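Local coordinates for protein glucosamine-6-phosphate deaminase (Bacillus subtilis, PDB 2BKX) that is an alpha/beta enzyme of Rossmann-like architecture, from a family of sugar-phosphate isomerases, that holds fructose-6-phosphate in its ligand pocket, at residues I19-I24 with E54-Q59; F148-H153 with M182-I187; K191-L196 with H224-V229; L195-K200 with R235-L240. All coordinates share one frame; numbering follows the deposited sequence.

Interaction 1. Residues I19-I24 with E54-Q59; sequences ITADTI and ENLSFQ
Ile24 and Phe58 make one of the two closest approaches between the helix I19-I24 and the loop E54-Q59. The CD1 methyl of Ile24 comes to 3.5 Å from CE2 of the Phe58 ring, meeting it at a slant. The other close approach is made by the second branch of the same residue: Ile24 CG2 lies anti to its backbone N and comes to 3.5 Å from the carbonyl O of Ser57. One isoleucine thus packs against both a ring and the backbone of the loop. One helical turn earlier, Ala21 CB meets the CD2 methyl of Leu56 at 3.8 Å. Packing is looser between these two points, where Ile24 CG2 and Leu56 CD1 stand 4.2 Å apart and their side chains cross at about a right angle. The contact illustrates docking of a loop on a helix by van der Waals packing, without a hydrogen bond between the segments. The solvent side is different in character. Glu54 and Asn55 are exposed and do not pack on the helix, although Glu54 forms a salt bridge with Arg18, just before the helical segment. Ser57, whose CB leaves its backbone away from the helix, accepts the amide of Gln59 (N to OG 3.2 Å) in an ST turn, and bonds to Asp93. Leu50 of helix 41-53 packs on both Ala21 and Leu56, and His51 meets the Phe58 ring. Ile24 also rests on Leu32 of strand 31-34, and the loop leading from helix 41-53 into strand 62-69 packs against helix 9-26.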
# COMPACT_ATOMS: atom_id res chain seq x y z
N ILE A 19 5.46 -8.36 -11.46
CA ILE A 19 4.49 -9.16 -10.71
C ILE A 19 3.09 -8.56 -10.83
O ILE A 19 2.09 -9.28 -11.04
CB ILE A 19 4.87 -9.30 -9.24
CG1 ILE A 19 6.14 -10.17 -9.09
CG2 ILE A 19 3.72 -9.85 -8.41
CD1 ILE A 19 6.83 -10.10 -7.74
N THR A 20 3.01 -7.23 -10.75
CA THR A 20 1.72 -6.56 -10.88
C THR A 20 1.18 -6.74 -12.31
O THR A 20 0.01 -7.00 -12.52
CB THR A 20 1.85 -5.07 -10.51
OG1 THR A 20 2.43 -4.97 -9.20
CG2 THR A 20 0.52 -4.38 -10.47
N ALA A 21 2.05 -6.54 -13.30
CA ALA A 21 1.67 -6.77 -14.69
C ALA A 21 1.17 -8.19 -14.92
O ALA A 21 0.20 -8.42 -15.64
CB ALA A 21 2.81 -6.49 -15.61
N ASP A 22 1.82 -9.16 -14.31
CA ASP A 22 1.39 -10.56 -14.40
C ASP A 22 -0.05 -10.70 -13.92
O ASP A 22 -0.86 -11.41 -14.51
CB ASP A 22 2.30 -11.47 -13.55
CG ASP A 22 3.64 -11.76 -14.16
OD1 ASP A 22 3.83 -11.57 -15.39
OD2 ASP A 22 4.53 -12.24 -13.43
N THR A 23 -0.38 -10.01 -12.83
CA THR A 23 -1.74 -10.12 -12.25
C THR A 23 -2.76 -9.54 -13.23
O THR A 23 -3.83 -10.11 -13.48
CB THR A 23 -1.78 -9.33 -10.93
OG1 THR A 23 -0.76 -9.85 -10.04
CG2 THR A 23 -3.15 -9.41 -10.28
N ILE A 24 -2.40 -8.41 -13.81
CA ILE A 24 -3.25 -7.73 -14.77
C ILE A 24 -3.49 -8.55 -16.04
O ILE A 24 -4.58 -8.56 -16.59
CB ILE A 24 -2.63 -6.35 -15.15
CG1 ILE A 24 -2.60 -5.38 -13.97
CG2 ILE A 24 -3.37 -5.70 -16.35
CD1 ILE A 24 -1.72 -4.16 -14.23
N GLU A 54 5.47 -2.70 -23.78
CA GLU A 54 4.78 -3.98 -23.94
C GLU A 54 3.33 -3.85 -24.27
O GLU A 54 2.58 -4.85 -24.32
CB GLU A 54 4.96 -4.88 -22.68
CG GLU A 54 6.37 -5.18 -22.40
CD GLU A 54 6.58 -6.12 -21.24
OE1 GLU A 54 5.59 -6.45 -20.52
OE2 GLU A 54 7.74 -6.46 -21.02
N ASN A 55 2.87 -2.63 -24.49
CA ASN A 55 1.50 -2.40 -24.87
C ASN A 55 0.59 -3.02 -23.81
O ASN A 55 -0.45 -3.59 -24.09
CB ASN A 55 1.27 -3.00 -26.27
CG ASN A 55 0.04 -2.46 -26.98
OD1 ASN A 55 -0.56 -1.44 -26.62
ND2 ASN A 55 -0.36 -3.20 -28.05
N LEU A 56 1.01 -2.91 -22.54
CA LEU A 56 0.24 -3.43 -21.45
C LEU A 56 -0.99 -2.57 -21.21
O LEU A 56 -0.86 -1.37 -21.02
CB LEU A 56 1.12 -3.43 -20.16
CG LEU A 56 0.44 -3.87 -18.87
CD1 LEU A 56 -0.05 -5.30 -18.87
CD2 LEU A 56 1.34 -3.59 -17.65
N SER A 57 -2.17 -3.19 -21.21
CA SER A 57 -3.45 -2.47 -21.06
C SER A 57 -4.04 -2.58 -19.66
O SER A 57 -4.08 -3.65 -19.06
CB SER A 57 -4.50 -3.00 -22.03
OG SER A 57 -5.73 -2.27 -21.88
N PHE A 58 -4.58 -1.48 -19.17
CA PHE A 58 -5.24 -1.40 -17.89
C PHE A 58 -6.76 -1.23 -18.03
O PHE A 58 -7.47 -0.88 -17.10
CB PHE A 58 -4.61 -0.25 -17.09
CG PHE A 58 -3.07 -0.37 -16.91
CD1 PHE A 58 -2.20 0.03 -17.91
CD2 PHE A 58 -2.52 -0.80 -15.71
CE1 PHE A 58 -0.79 -0.08 -17.74
CE2 PHE A 58 -1.12 -0.92 -15.54
CZ PHE A 58 -0.27 -0.55 -16.55
N GLN A 59 -7.29 -1.50 -19.23
CA GLN A 59 -8.67 -1.15 -19.53
C GLN A 59 -9.74 -1.77 -18.65
O GLN A 59 -10.80 -1.18 -18.42
CB GLN A 59 -8.99 -1.42 -21.02
CG GLN A 59 -8.37 -0.38 -21.90
CD GLN A 59 -8.85 -0.37 -23.33
OE1 GLN A 59 -9.83 -1.04 -23.70
NE2 GLN A 59 -8.17 0.42 -24.15

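Interaction 2. Residues F148-H153 with M182-I187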
# COMPACT_ATOMS: atom_id res chain seq x y z
N PHE A 148 -5.55 -8.03 14.44
CA PHE A 148 -5.47 -8.70 13.16
C PHE A 148 -6.85 -8.91 12.52
O PHE A 148 -6.93 -9.24 11.34
CB PHE A 148 -4.71 -10.01 13.27
CG PHE A 148 -3.23 -9.86 13.53
CD1 PHE A 148 -2.59 -8.64 13.71
CD2 PHE A 148 -2.45 -11.00 13.61
CE1 PHE A 148 -1.23 -8.58 13.91
CE2 PHE A 148 -1.08 -10.92 13.84
CZ PHE A 148 -0.50 -9.73 13.98
N LYS A 149 -7.93 -8.76 13.29
CA LYS A 149 -9.28 -8.85 12.75
C LYS A 149 -9.82 -7.50 12.27
O LYS A 149 -10.97 -7.40 11.80
CB LYS A 149 -10.24 -9.44 13.79
CG LYS A 149 -9.88 -10.84 14.18
CD LYS A 149 -10.88 -11.49 15.13
CE LYS A 149 -10.41 -12.89 15.52
NZ LYS A 149 -11.47 -13.71 16.14
N SER A 150 -9.02 -6.44 12.36
CA SER A 150 -9.49 -5.12 12.00
C SER A 150 -9.93 -5.03 10.55
O SER A 150 -9.37 -5.69 9.66
CB SER A 150 -8.40 -4.09 12.27
OG SER A 150 -7.20 -4.36 11.60
N ARG A 151 -10.94 -4.18 10.34
CA ARG A 151 -11.49 -3.87 9.02
C ARG A 151 -11.23 -2.38 8.74
O ARG A 151 -10.53 -1.73 9.51
CB ARG A 151 -12.98 -4.21 9.01
CG ARG A 151 -13.23 -5.70 9.13
CD ARG A 151 -13.03 -6.42 7.84
NE ARG A 151 -13.32 -7.86 7.96
CZ ARG A 151 -13.33 -8.68 6.96
NH1 ARG A 151 -13.59 -9.97 7.16
NH2 ARG A 151 -13.03 -8.23 5.75
N THR A 152 -11.73 -1.85 7.62
CA THR A 152 -11.42 -0.48 7.27
C THR A 152 -11.90 0.41 8.42
O THR A 152 -13.03 0.24 8.92
CB THR A 152 -12.07 -0.10 5.93
OG1 THR A 152 -11.61 -0.96 4.87
CG2 THR A 152 -11.74 1.30 5.56
N HIS A 153 -11.07 1.36 8.86
CA HIS A 153 -11.37 2.15 10.04
C HIS A 153 -10.59 3.45 10.07
O HIS A 153 -9.60 3.60 9.36
CB HIS A 153 -11.17 1.34 11.32
CG HIS A 153 -9.75 0.95 11.62
ND1 HIS A 153 -9.05 0.04 10.88
CD2 HIS A 153 -8.94 1.30 12.65
CE1 HIS A 153 -7.83 -0.11 11.40
NE2 HIS A 153 -7.74 0.66 12.46
N MET A 182 -7.69 0.62 5.22
CA MET A 182 -8.05 -0.80 5.17
C MET A 182 -7.48 -1.43 6.41
O MET A 182 -6.38 -1.07 6.85
CB MET A 182 -7.37 -1.46 4.01
CG MET A 182 -8.01 -1.25 2.77
SD MET A 182 -7.09 -2.29 1.56
CE MET A 182 -7.74 -1.37 0.64
N GLY A 183 -8.22 -2.37 7.01
CA GLY A 183 -7.71 -3.05 8.18
C GLY A 183 -6.81 -4.22 7.85
O GLY A 183 -6.59 -4.58 6.67
N ILE A 184 -6.27 -4.82 8.89
CA ILE A 184 -5.41 -5.96 8.69
C ILE A 184 -6.17 -7.14 8.07
O ILE A 184 -5.64 -7.82 7.18
CB ILE A 184 -4.68 -6.36 9.98
CG1 ILE A 184 -3.77 -5.21 10.44
CG2 ILE A 184 -3.89 -7.65 9.81
CD1 ILE A 184 -3.06 -5.40 11.73
N GLN A 185 -7.40 -7.39 8.52
CA GLN A 185 -8.15 -8.46 7.90
C GLN A 185 -8.50 -8.12 6.45
O GLN A 185 -8.51 -8.99 5.57
CB GLN A 185 -9.41 -8.79 8.69
CG GLN A 185 -10.24 -9.89 8.08
CD GLN A 185 -9.54 -11.20 8.04
OE1 GLN A 185 -9.31 -11.79 9.07
NE2 GLN A 185 -9.23 -11.68 6.84
N THR A 186 -8.77 -6.85 6.17
CA THR A 186 -9.03 -6.42 4.80
C THR A 186 -7.83 -6.76 3.88
O THR A 186 -7.97 -7.26 2.75
CB THR A 186 -9.28 -4.89 4.72
OG1 THR A 186 -10.05 -4.45 5.85
CG2 THR A 186 -9.98 -4.54 3.44
N ILE A 187 -6.63 -6.49 4.40
CA ILE A 187 -5.39 -6.80 3.67
C ILE A 187 -5.17 -8.32 3.51
O ILE A 187 -4.87 -8.83 2.42
CB ILE A 187 -4.21 -6.13 4.39
CG1 ILE A 187 -4.31 -4.60 4.27
CG2 ILE A 187 -2.83 -6.70 3.90
CD1 ILE A 187 -3.39 -3.85 5.22
O HOH W 1 -7.21 -11.85 10.77
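Ser150 grips the start of helix 184-188 with two direct hydrogen bonds. Its carbonyl O accepts Gln185 N at 2.8 Å, within the carbonyl plane, and its OG accepts Ile184 N at 2.9 Å. The hydroxyl sits between the backbone N and the carbonyl carbon (chi1 57°), which brings it to that amide, and it also bonds to Ser147 O. A water adds a bridge, donating to Phe148 O and to Gln185 OE1, each at 2.7 Å. Weaker polar contacts follow the backbone: Gly183, at the N-cap position, has its CA 3.5 Å from Ser150 O, a closeness that the absence of a side chain allows, and its N makes a weak bond to Thr186 OG1. Packing over a flat group involves the guanidinium of Arg151, one face of which lies against the CG methylene of Gln185, 3.5 Å from Arg151 CZ and over the centre of the plane. The two side chains run side by side in the same direction. Charge enters through Arg151 NH2, which forms a salt bridge with Glu117 of helix 109-122. The same glutamate takes hydrogen bonds from Thr152 and Thr186. Apolar packing is confined to one end, where Phe148 CD1 meets Ile184 CD1 at 3.8 Å. Such an ensemble is characteristic of a helix N terminus whose first amides, left without an acceptor within the helix, are taken by a loop distant in sequence, here shortly after strand 178-181.

Interaction 3. Residues K191-L196 with H224-V229; sequences KRILLL and HLHSDV
Asp228 O receives the amide of Ile193 at 2.8 Å from its N, in a nearly straight bond (174° at the hydrogen), and Arg192 adds a CA-H contact to the same oxygen. The Asp228 carboxylate works through solvent. One water donates to both Lys191 O and Asp228 OD2, bridging the two segments. A second water accepts from Arg192 NE at 3.0 Å, in the plane of the guanidinium, and can donate to Asp228 OD1 and Ile193 O, although other acceptors are also within its reach. Arg192 NE and Asp228 OD1 are 4.2 Å apart, with the oxygen well out of the guanidinium plane; their attraction is probably electrostatic, and the direct contact is made instead by Arg192 CG, 3.6 Å from Asp228 OD2. The parallel bridge of Ile193 with Val229 begins the pairing of strands 193-197 and 229-234. With helix 203-211 in the intervening chain, this is a beta-alpha-beta crossover, the building unit of Rossmann-like sheets, and Ile193 continues the ladder with a backbone bond to Thr230. Both side chains leave on the same face, where Ile193 CB and Val229 CG2 are 4.1 Å apart. Ile193 CD1 also reaches over the face of the His226 ring, 3.6 Å from its centroid and offset toward the rim: a CH-pi contact. The NE2 edge of the ring faces Lys191 O, while ND1 makes a weak hydrogen bond to Leu188 O. On the other face of the sheet, Leu194 packs against Ala16 and Ile19 of helix 9-26.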
# COMPACT_ATOMS: atom_id res chain seq x y z
N LYS A 191 -5.83 -12.22 -2.36
CA LYS A 191 -5.33 -13.49 -2.84
C LYS A 191 -3.79 -13.56 -2.76
O LYS A 191 -3.21 -14.62 -2.59
CB LYS A 191 -5.78 -13.70 -4.29
CG LYS A 191 -7.22 -14.13 -4.47
CD LYS A 191 -7.51 -14.44 -5.98
CE LYS A 191 -8.59 -15.52 -6.20
NZ LYS A 191 -9.04 -15.56 -7.67
N ARG A 192 -3.13 -12.43 -2.91
CA ARG A 192 -1.68 -12.38 -3.05
C ARG A 192 -1.19 -11.05 -2.50
O ARG A 192 -1.77 -10.02 -2.82
CB ARG A 192 -1.27 -12.48 -4.52
CG ARG A 192 0.19 -12.59 -4.74
CD ARG A 192 0.56 -12.74 -6.19
NE ARG A 192 2.01 -12.90 -6.28
CZ ARG A 192 2.67 -13.10 -7.40
NH1 ARG A 192 2.04 -13.13 -8.55
NH2 ARG A 192 3.98 -13.26 -7.35
N ILE A 193 -0.12 -11.10 -1.69
CA ILE A 193 0.44 -9.89 -1.12
C ILE A 193 1.84 -9.65 -1.66
O ILE A 193 2.62 -10.60 -1.76
CB ILE A 193 0.40 -9.93 0.43
CG1 ILE A 193 -1.11 -9.85 0.88
CG2 ILE A 193 1.18 -8.77 1.06
CD1 ILE A 193 -1.40 -10.11 2.26
N LEU A 194 2.13 -8.41 -2.01
CA LEU A 194 3.45 -8.00 -2.48
C LEU A 194 3.90 -6.82 -1.59
O LEU A 194 3.35 -5.73 -1.71
CB LEU A 194 3.38 -7.59 -3.96
CG LEU A 194 4.68 -7.04 -4.54
CD1 LEU A 194 5.81 -8.02 -4.37
CD2 LEU A 194 4.49 -6.61 -6.02
N LEU A 195 4.83 -7.11 -0.68
CA LEU A 195 5.35 -6.15 0.28
C LEU A 195 6.70 -5.65 -0.23
O LEU A 195 7.61 -6.43 -0.48
CB LEU A 195 5.47 -6.78 1.68
CG LEU A 195 6.18 -5.95 2.74
CD1 LEU A 195 5.48 -4.65 3.01
CD2 LEU A 195 6.30 -6.77 4.00
N LEU A 196 6.81 -4.33 -0.37
CA LEU A 196 8.00 -3.67 -0.89
C LEU A 196 8.70 -2.92 0.25
O LEU A 196 8.07 -2.17 0.97
CB LEU A 196 7.61 -2.65 -1.96
CG LEU A 196 6.73 -3.18 -3.08
CD1 LEU A 196 6.37 -2.08 -4.08
CD2 LEU A 196 7.39 -4.36 -3.77
N HIS A 224 2.78 -13.29 8.27
CA HIS A 224 3.21 -14.67 8.46
C HIS A 224 2.01 -15.64 8.44
O HIS A 224 2.22 -16.86 8.30
CB HIS A 224 3.96 -14.85 9.76
CG HIS A 224 5.27 -14.14 9.81
ND1 HIS A 224 6.32 -14.48 9.01
CD2 HIS A 224 5.69 -13.10 10.57
CE1 HIS A 224 7.34 -13.67 9.26
NE2 HIS A 224 6.98 -12.82 10.20
N LEU A 225 0.80 -15.11 8.52
CA LEU A 225 -0.39 -15.94 8.52
C LEU A 225 -1.02 -16.08 7.15
O LEU A 225 -2.07 -16.71 7.02
CB LEU A 225 -1.41 -15.37 9.51
CG LEU A 225 -0.85 -15.29 10.94
CD1 LEU A 225 -1.89 -14.64 11.86
CD2 LEU A 225 -0.43 -16.62 11.46
N HIS A 226 -0.43 -15.47 6.12
CA HIS A 226 -0.98 -15.49 4.77
C HIS A 226 -0.23 -16.51 3.90
O HIS A 226 0.97 -16.74 4.08
CB HIS A 226 -0.85 -14.07 4.20
CG HIS A 226 -1.55 -13.86 2.91
ND1 HIS A 226 -2.76 -13.21 2.78
CD2 HIS A 226 -1.17 -14.20 1.67
CE1 HIS A 226 -3.11 -13.22 1.50
NE2 HIS A 226 -2.16 -13.82 0.81
N SER A 227 -0.94 -17.09 2.95
CA SER A 227 -0.41 -18.18 2.13
C SER A 227 0.37 -17.78 0.90
O SER A 227 0.93 -18.63 0.20
CB SER A 227 -1.55 -19.12 1.74
OG SER A 227 -2.29 -19.57 2.87
N ASP A 228 0.33 -16.51 0.55
CA ASP A 228 1.01 -16.06 -0.69
C ASP A 228 1.52 -14.63 -0.55
O ASP A 228 0.90 -13.67 -1.03
CB ASP A 228 0.10 -16.21 -1.91
CG ASP A 228 0.85 -16.00 -3.23
OD1 ASP A 228 2.04 -15.68 -3.19
OD2 ASP A 228 0.23 -16.17 -4.32
N VAL A 229 2.63 -14.50 0.16
CA VAL A 229 3.27 -13.22 0.42
C VAL A 229 4.65 -13.22 -0.20
O VAL A 229 5.47 -14.10 0.08
CB VAL A 229 3.42 -12.96 1.93
CG1 VAL A 229 4.09 -11.62 2.20
CG2 VAL A 229 2.08 -13.01 2.61
O HOH W 2 -2.51 -16.61 -4.32
O HOH W 3 3.01 -13.07 -3.41

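Interaction 4. Residues L195-K200 with R235-L240; sequences LLISGK and REAASL
Ala237 directs its CB at Ile197 and comes to 3.9 Å from CG2, the Ile197 branch anti to its backbone N. Ala237 CB also lies 3.7 Å from Ile197 O and 3.6 Å from Gly199 O, where the chain leaves the strand. A short side chain therefore fits against backbone carbonyls rather than against other hydrocarbon alone. Beside it, Glu236 also directs its CB at the other segment, reaching 3.8 Å from Gly199 CA, but the rest of its chain turns off. A bend at chi2 (68°) places CD so that the carboxylate leads away, and only the aliphatic root of the residue packs. Gly199, with a positive phi of 95°, lies where a side chain would be jammed against the preceding carbonyl, and its O meets Ala237 CA in a CA-H contact of 3.4 Å. Here lie the C-terminal ends of two adjacent parallel strands, 193-197 and 229-234, in a mixed Rossmann-like sheet, a place where ligand-binding loops are customary. Lys202 of the fructose-6-phosphate pocket follows shortly after the first strand, and the side chain of Ser198 is about 7 Å from that ligand. Asp234 links the two segments without belonging to either: its OD1 accepts both Gly199 N and Ala237 N, and its OD2 bonds to Ser198 OG. Glu236 to Ser239 form a type I turn.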
# COMPACT_ATOMS: atom_id res chain seq x y z
N LEU A 195 4.83 -7.11 -0.68
CA LEU A 195 5.35 -6.15 0.28
C LEU A 195 6.70 -5.65 -0.23
O LEU A 195 7.61 -6.43 -0.48
CB LEU A 195 5.47 -6.78 1.68
CG LEU A 195 6.18 -5.95 2.74
CD1 LEU A 195 5.48 -4.65 3.01
CD2 LEU A 195 6.30 -6.77 4.00
N LEU A 196 6.81 -4.33 -0.37
CA LEU A 196 8.00 -3.67 -0.89
C LEU A 196 8.70 -2.92 0.25
O LEU A 196 8.07 -2.17 0.97
CB LEU A 196 7.61 -2.65 -1.96
CG LEU A 196 6.73 -3.18 -3.08
CD1 LEU A 196 6.37 -2.08 -4.08
CD2 LEU A 196 7.39 -4.36 -3.77
N ILE A 197 10.01 -3.09 0.35
CA ILE A 197 10.78 -2.49 1.43
C ILE A 197 12.11 -1.99 0.89
O ILE A 197 12.92 -2.79 0.39
CB ILE A 197 11.03 -3.44 2.60
CG1 ILE A 197 9.75 -4.18 3.01
CG2 ILE A 197 11.53 -2.60 3.79
CD1 ILE A 197 9.92 -5.19 4.13
N SER A 198 12.35 -0.70 1.08
CA SER A 198 13.54 -0.05 0.54
C SER A 198 14.15 0.94 1.53
O SER A 198 13.46 1.73 2.14
CB SER A 198 13.20 0.71 -0.77
OG SER A 198 14.31 1.44 -1.25
N GLY A 199 15.47 0.89 1.63
CA GLY A 199 16.20 1.92 2.33
C GLY A 199 16.51 1.62 3.78
O GLY A 199 15.83 0.85 4.44
N LYS A 200 17.56 2.29 4.28
CA LYS A 200 18.04 2.10 5.66
C LYS A 200 17.01 2.38 6.74
O LYS A 200 17.04 1.76 7.83
CB LYS A 200 19.27 3.01 5.85
CG LYS A 200 19.98 2.92 7.14
CD LYS A 200 21.32 3.69 7.04
CE LYS A 200 21.72 4.30 8.39
NZ LYS A 200 22.45 5.59 8.18
N ARG A 235 19.08 -3.75 -0.73
CA ARG A 235 20.29 -4.03 0.08
C ARG A 235 20.30 -3.19 1.35
O ARG A 235 20.60 -3.67 2.43
CB ARG A 235 21.56 -3.81 -0.75
CG ARG A 235 21.64 -4.71 -1.92
CD ARG A 235 21.88 -6.15 -1.58
NE ARG A 235 21.44 -7.04 -2.66
CZ ARG A 235 21.68 -8.34 -2.73
NH1 ARG A 235 21.22 -9.04 -3.77
NH2 ARG A 235 22.36 -8.96 -1.76
N GLU A 236 19.93 -1.94 1.24
CA GLU A 236 19.94 -1.06 2.38
C GLU A 236 18.92 -1.49 3.43
O GLU A 236 19.16 -1.42 4.63
CB GLU A 236 19.69 0.37 1.91
CG GLU A 236 20.90 0.99 1.17
CD GLU A 236 21.20 0.35 -0.18
OE1 GLU A 236 20.24 -0.03 -0.89
OE2 GLU A 236 22.41 0.23 -0.54
N ALA A 237 17.76 -1.93 2.97
CA ALA A 237 16.73 -2.39 3.89
C ALA A 237 17.07 -3.72 4.54
O ALA A 237 16.54 -4.02 5.60
CB ALA A 237 15.42 -2.48 3.15
N ALA A 238 17.96 -4.50 3.90
CA ALA A 238 18.34 -5.84 4.38
C ALA A 238 19.53 -5.83 5.33
O ALA A 238 19.92 -6.89 5.80
CB ALA A 238 18.64 -6.77 3.20
N SER A 239 20.05 -4.65 5.63
CA SER A 239 21.36 -4.52 6.29
C SER A 239 21.42 -4.97 7.74
O SER A 239 22.52 -5.17 8.28
CB SER A 239 21.89 -3.08 6.15
OG SER A 239 21.05 -2.10 6.76
N LEU A 240 20.28 -5.13 8.40
CA LEU A 240 20.23 -5.56 9.80
C LEU A 240 19.50 -6.87 9.95
O LEU A 240 19.03 -7.20 11.04
CB LEU A 240 19.62 -4.49 10.71
CG LEU A 240 20.31 -3.15 10.72
CD1 LEU A 240 19.56 -2.18 11.56
CD2 LEU A 240 21.74 -3.30 11.28

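Overall arrangement
From the N terminus, interaction 1 closes first, bringing the loop after helix 41-53 back onto helix 9-26. Interaction 2 opens and closes later, seating the loop before strand 153-156 on the start of helix 184-188. Strand 193-197 follows that helix and serves both remaining contacts: interaction 3 pairs its beginning with the entry to strand 229-234, and interaction 4 joins its end to the turn after that strand. Both start from this strand and share Leu195 and Leu196, their centres about 17 Å apart, interaction 4 reaching further along the chain. Interaction 3 also touches interaction 1 through Arg192 and Ile19, and interaction 2 through Ile193 and Ile187, tying flanking helices to the sheet.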